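Local coordinates for FAD:protein FMN transferase (PDB 5MGY) that probably transfers the FMN moiety of FAD onto a threonine side chain of a target protein, releasing AMP, with magnesium or manganese as cofactor, at residues A[88-93]-A[266-271]; A[96-101]-A[156-161]. All coordinates share one frame; numbering follows the deposited sequence.

In the fold
Both contacts gather chain around one magnesium ion, but at different depths. Contact 1 lies at the surface and brings the last turns of helix 78-93 beside the first turns of helix 267-292, joined by a salt bridge and a leucine-leucine contact. Contact 2 is buried: the loop that follows helix 78-93 packs on segment 156-161, with apolar side chains and no hydrogen bond between its segments. The centres of the two contacts are about 8 Å apart. Leu90 of contact 1 touches Phe98 and Ile158 of contact 2, and Ile158 also touches Leu268. Asp271 of contact 1 and Ser157 of contact 2 each give the magnesium one oxygen, and Thr275 adds a third.

Contact 1 of 2, residues A[88-93]-A[266-271]; sequences SQLSAD and STLRAD. Unlike the reference sequence in segment 88-93: Ser88 (reference Gly). With MG (magnesium ion), chain I.
Gln89 sets its CG 3.9 Å from NH2 of Arg269, and then turns its amide to its own helix. The chain bends at chi2, and NE2 gives Asp93 OD1 a fairly straight hydrogen bond of 3.0 Å, met on the syn side of the carboxylate with the acceptor in the amide plane. One turn of helix is thereby bridged from side chain to side chain. Of the residues that touch, Leu90 is the buried one. Its CD2 lies over one face of the Arg269 guanidinium, 3.6 Å from NH2, the two side chains running alongside in opposite senses, while CD1 meets CD2 of Leu268 at 4.2 Å. Helix 78-93 here runs at 50° to the start of helix 267-292, with segment axes 11.1 Å apart, a spacing bridged by long side chains. Ser266 is the N-cap of the second helix: its OG accepts from Arg269 N at 3.2 Å. Five residues further on, Asp271 OD2 binds the magnesium ion at 2.4 Å, and its OD1 accepts from Gly161 N. Asp93, in the last turn of its helix, uses the other carboxylate oxygen: OD2 forms a salt bridge of 2.7 Å with Arg269 NH1. The hydrogen bond in it is weak (127° at the hydrogen), with carboxylate and guanidinium planes 68° apart. Arg269 bends at chi3 on its way there.

Contact 2 of 2, residues A[96-101]-A[156-161]; sequences GAFDLT and NSIAAG. With MG (magnesium ion), chain I.
Leu100 and Ser157 have the nearest CA atoms across the segments, 7.8 Å apart, where the irregular segment 96-101 passes residues 156-158, at the start of helix 159-173. The space between is bridged by side chains. Phe98 carries most of it: with CG anti to the backbone N (chi1 -176°), its ring reaches segment 156-161 with CE1 and CZ. Ser157 OG lies 3.1 Å from CE1 and also near CZ, approaching the ring obliquely. Ile158 comes to the same two ring atoms with its CG2 branch, 3.7 Å from CE1, and the two side chains cross at about a right angle. Segment 156-161 is part of the magnesium site of this ApbE-family protein: Ser157 binds the ion through its backbone O, at 2.4 Å, while Asp271 and Thr275 of helix 267-292 supply the other protein ligands. The hydroxyl of Ser157 lies against the phenyl ring, while its backbone O is turned to the metal. Leu100 adds a looser contact, its CD2 4.4 Å from Ile158 CD1, the other branch of the isoleucine. Leu90 of helix 78-93 packs on both Phe98 and Ile158. Asp99 points away from segment 156-161 and shapes its own loop: OD2 accepts from Thr101 N at 3.1 Å, an Asx turn, and from Thr101 OG1 at 2.6 Å, both donors on the same face of the carboxylate.

Contact 1 of 2, residues A[88-93]-A[266-271]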
# COMPACT_ATOMS: atom_id res chain seq x y z
N SER A 88 -13.07 -0.90 4.02
CA SER A 88 -14.34 -0.24 4.06
C SER A 88 -14.21 1.16 4.67
O SER A 88 -14.90 2.12 4.25
CB SER A 88 -15.32 -1.10 4.86
OG SER A 88 -16.64 -0.59 4.79
N GLN A 89 -13.34 1.25 5.68
CA GLN A 89 -13.09 2.45 6.43
C GLN A 89 -12.27 3.37 5.57
O GLN A 89 -12.55 4.55 5.44
CB GLN A 89 -12.30 2.11 7.68
CG GLN A 89 -12.07 3.27 8.62
CD GLN A 89 -13.37 3.68 9.30
OE1 GLN A 89 -13.95 2.90 10.01
NE2 GLN A 89 -13.82 4.91 9.06
N LEU A 90 -11.25 2.83 4.95
CA LEU A 90 -10.49 3.61 4.02
C LEU A 90 -11.40 4.22 2.96
O LEU A 90 -11.25 5.36 2.60
CB LEU A 90 -9.43 2.76 3.36
CG LEU A 90 -8.18 2.56 4.20
CD1 LEU A 90 -7.37 1.39 3.66
CD2 LEU A 90 -7.33 3.83 4.17
N SER A 91 -12.35 3.44 2.47
CA SER A 91 -13.26 3.95 1.44
C SER A 91 -14.04 5.13 1.98
O SER A 91 -14.05 6.20 1.35
CB SER A 91 -14.26 2.90 0.93
OG SER A 91 -15.12 3.49 -0.04
N ALA A 92 -14.66 4.94 3.14
CA ALA A 92 -15.39 6.03 3.79
C ALA A 92 -14.49 7.29 4.05
O ALA A 92 -14.84 8.41 3.67
CB ALA A 92 -16.05 5.53 5.07
N ASP A 93 -13.31 7.11 4.62
CA ASP A 93 -12.46 8.24 4.91
C ASP A 93 -11.94 8.96 3.67
O ASP A 93 -11.59 10.12 3.78
CB ASP A 93 -11.25 7.79 5.74
CG ASP A 93 -11.65 7.16 7.06
OD1 ASP A 93 -12.85 7.22 7.42
OD2 ASP A 93 -10.75 6.59 7.73
N SER A 266 -0.10 3.30 11.33
CA SER A 266 -0.45 2.05 10.69
C SER A 266 0.07 2.08 9.28
O SER A 266 -0.38 2.91 8.50
CB SER A 266 -1.96 1.91 10.68
OG SER A 266 -2.33 0.94 9.77
N THR A 267 1.02 1.22 8.96
CA THR A 267 1.54 1.09 7.60
C THR A 267 0.44 0.62 6.62
O THR A 267 0.54 0.85 5.43
CB THR A 267 2.64 0.05 7.61
OG1 THR A 267 3.46 0.29 8.75
CG2 THR A 267 3.47 0.10 6.40
N LEU A 268 -0.57 -0.10 7.12
CA LEU A 268 -1.69 -0.52 6.30
C LEU A 268 -2.40 0.75 5.76
O LEU A 268 -2.55 0.94 4.53
CB LEU A 268 -2.65 -1.41 7.14
CG LEU A 268 -3.79 -2.11 6.40
CD1 LEU A 268 -4.48 -3.17 7.22
CD2 LEU A 268 -4.82 -1.11 5.86
N ARG A 269 -2.81 1.60 6.70
CA ARG A 269 -3.38 2.95 6.41
C ARG A 269 -2.54 3.82 5.47
O ARG A 269 -3.08 4.37 4.50
CB ARG A 269 -3.75 3.69 7.72
CG ARG A 269 -4.99 3.00 8.31
CD ARG A 269 -5.92 3.79 9.19
NE ARG A 269 -6.53 5.00 8.60
CZ ARG A 269 -7.67 5.06 7.92
NH1 ARG A 269 -8.11 6.23 7.51
NH2 ARG A 269 -8.35 3.98 7.60
N ALA A 270 -1.23 3.85 5.67
CA ALA A 270 -0.39 4.59 4.75
C ALA A 270 -0.47 4.04 3.32
O ALA A 270 -0.46 4.78 2.39
CB ALA A 270 1.07 4.62 5.22
N ASP A 271 -0.55 2.72 3.16
CA ASP A 271 -0.52 2.07 1.84
C ASP A 271 -1.84 2.40 1.14
O ASP A 271 -1.89 2.56 -0.11
CB ASP A 271 -0.25 0.53 2.02
CG ASP A 271 0.23 -0.19 0.73
OD1 ASP A 271 0.28 -1.46 0.75
OD2 ASP A 271 0.51 0.46 -0.31
MG MG I . -0.88 0.86 -2.19

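Contact 2 of 2, residues A[96-101]-A[156-161]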
# COMPACT_ATOMS: atom_id res chain seq x y z
N GLY A 96 -14.59 7.51 -1.27
CA GLY A 96 -14.65 6.47 -2.33
C GLY A 96 -13.45 6.34 -3.27
O GLY A 96 -13.43 5.55 -4.19
N ALA A 97 -12.43 7.14 -3.05
CA ALA A 97 -11.21 7.01 -3.88
C ALA A 97 -10.51 5.64 -3.66
O ALA A 97 -9.85 5.15 -4.55
CB ALA A 97 -10.27 8.16 -3.59
N PHE A 98 -10.67 5.08 -2.47
CA PHE A 98 -10.16 3.75 -2.16
C PHE A 98 -11.25 2.73 -2.41
O PHE A 98 -12.32 2.80 -1.78
CB PHE A 98 -9.69 3.64 -0.68
CG PHE A 98 -9.09 2.32 -0.35
CD1 PHE A 98 -7.73 2.11 -0.48
CD2 PHE A 98 -9.89 1.24 -0.01
CE1 PHE A 98 -7.16 0.86 -0.23
CE2 PHE A 98 -9.33 -0.01 0.23
CZ PHE A 98 -7.96 -0.20 0.12
N ASP A 99 -10.95 1.75 -3.26
CA ASP A 99 -11.88 0.69 -3.63
C ASP A 99 -11.14 -0.66 -3.87
O ASP A 99 -10.31 -0.83 -4.80
CB ASP A 99 -12.69 1.14 -4.88
CG ASP A 99 -14.11 0.51 -4.97
OD1 ASP A 99 -15.08 1.24 -5.24
OD2 ASP A 99 -14.29 -0.69 -4.74
N LEU A 100 -11.50 -1.65 -3.08
CA LEU A 100 -11.01 -3.04 -3.34
C LEU A 100 -11.61 -3.79 -4.55
O LEU A 100 -11.13 -4.88 -4.85
CB LEU A 100 -11.25 -3.89 -2.10
CG LEU A 100 -10.62 -3.33 -0.83
CD1 LEU A 100 -11.10 -4.05 0.39
CD2 LEU A 100 -9.10 -3.45 -0.91
N THR A 101 -12.62 -3.23 -5.23
CA THR A 101 -13.44 -3.96 -6.13
C THR A 101 -13.18 -3.59 -7.55
O THR A 101 -14.07 -3.69 -8.40
CB THR A 101 -14.95 -3.76 -5.80
OG1 THR A 101 -15.44 -2.49 -6.20
CG2 THR A 101 -15.18 -3.88 -4.37
N ASN A 156 -4.20 -5.35 -3.46
CA ASN A 156 -2.82 -4.89 -3.70
C ASN A 156 -2.59 -3.50 -3.17
O ASN A 156 -1.52 -3.20 -2.75
CB ASN A 156 -2.40 -4.95 -5.19
CG ASN A 156 -1.52 -6.16 -5.54
OD1 ASN A 156 -0.73 -6.66 -4.75
ND2 ASN A 156 -1.60 -6.57 -6.77
N SER A 157 -3.61 -2.68 -3.10
CA SER A 157 -3.44 -1.30 -2.66
C SER A 157 -3.07 -1.21 -1.17
O SER A 157 -2.40 -0.22 -0.77
CB SER A 157 -4.68 -0.47 -3.00
OG SER A 157 -5.79 -0.96 -2.31
N ILE A 158 -3.49 -2.22 -0.40
CA ILE A 158 -3.09 -2.43 1.04
C ILE A 158 -2.24 -3.64 1.53
O ILE A 158 -1.78 -3.64 2.69
CB ILE A 158 -4.28 -2.32 2.01
CG1 ILE A 158 -5.43 -3.21 1.63
CG2 ILE A 158 -4.78 -0.93 2.00
CD1 ILE A 158 -6.59 -3.24 2.66
N ALA A 159 -2.01 -4.65 0.69
CA ALA A 159 -1.32 -5.91 1.17
C ALA A 159 0.08 -5.67 1.76
O ALA A 159 0.36 -6.08 2.86
CB ALA A 159 -1.26 -6.96 0.09
N ALA A 160 0.95 -4.98 1.02
CA ALA A 160 2.33 -4.74 1.47
C ALA A 160 2.36 -4.02 2.81
O ALA A 160 3.11 -4.38 3.71
CB ALA A 160 3.10 -3.95 0.42
N GLY A 161 1.50 -3.05 2.98
CA GLY A 161 1.45 -2.41 4.25
C GLY A 161 0.99 -3.20 5.44
O GLY A 161 1.47 -2.95 6.55
MG MG I . -0.88 0.86 -2.19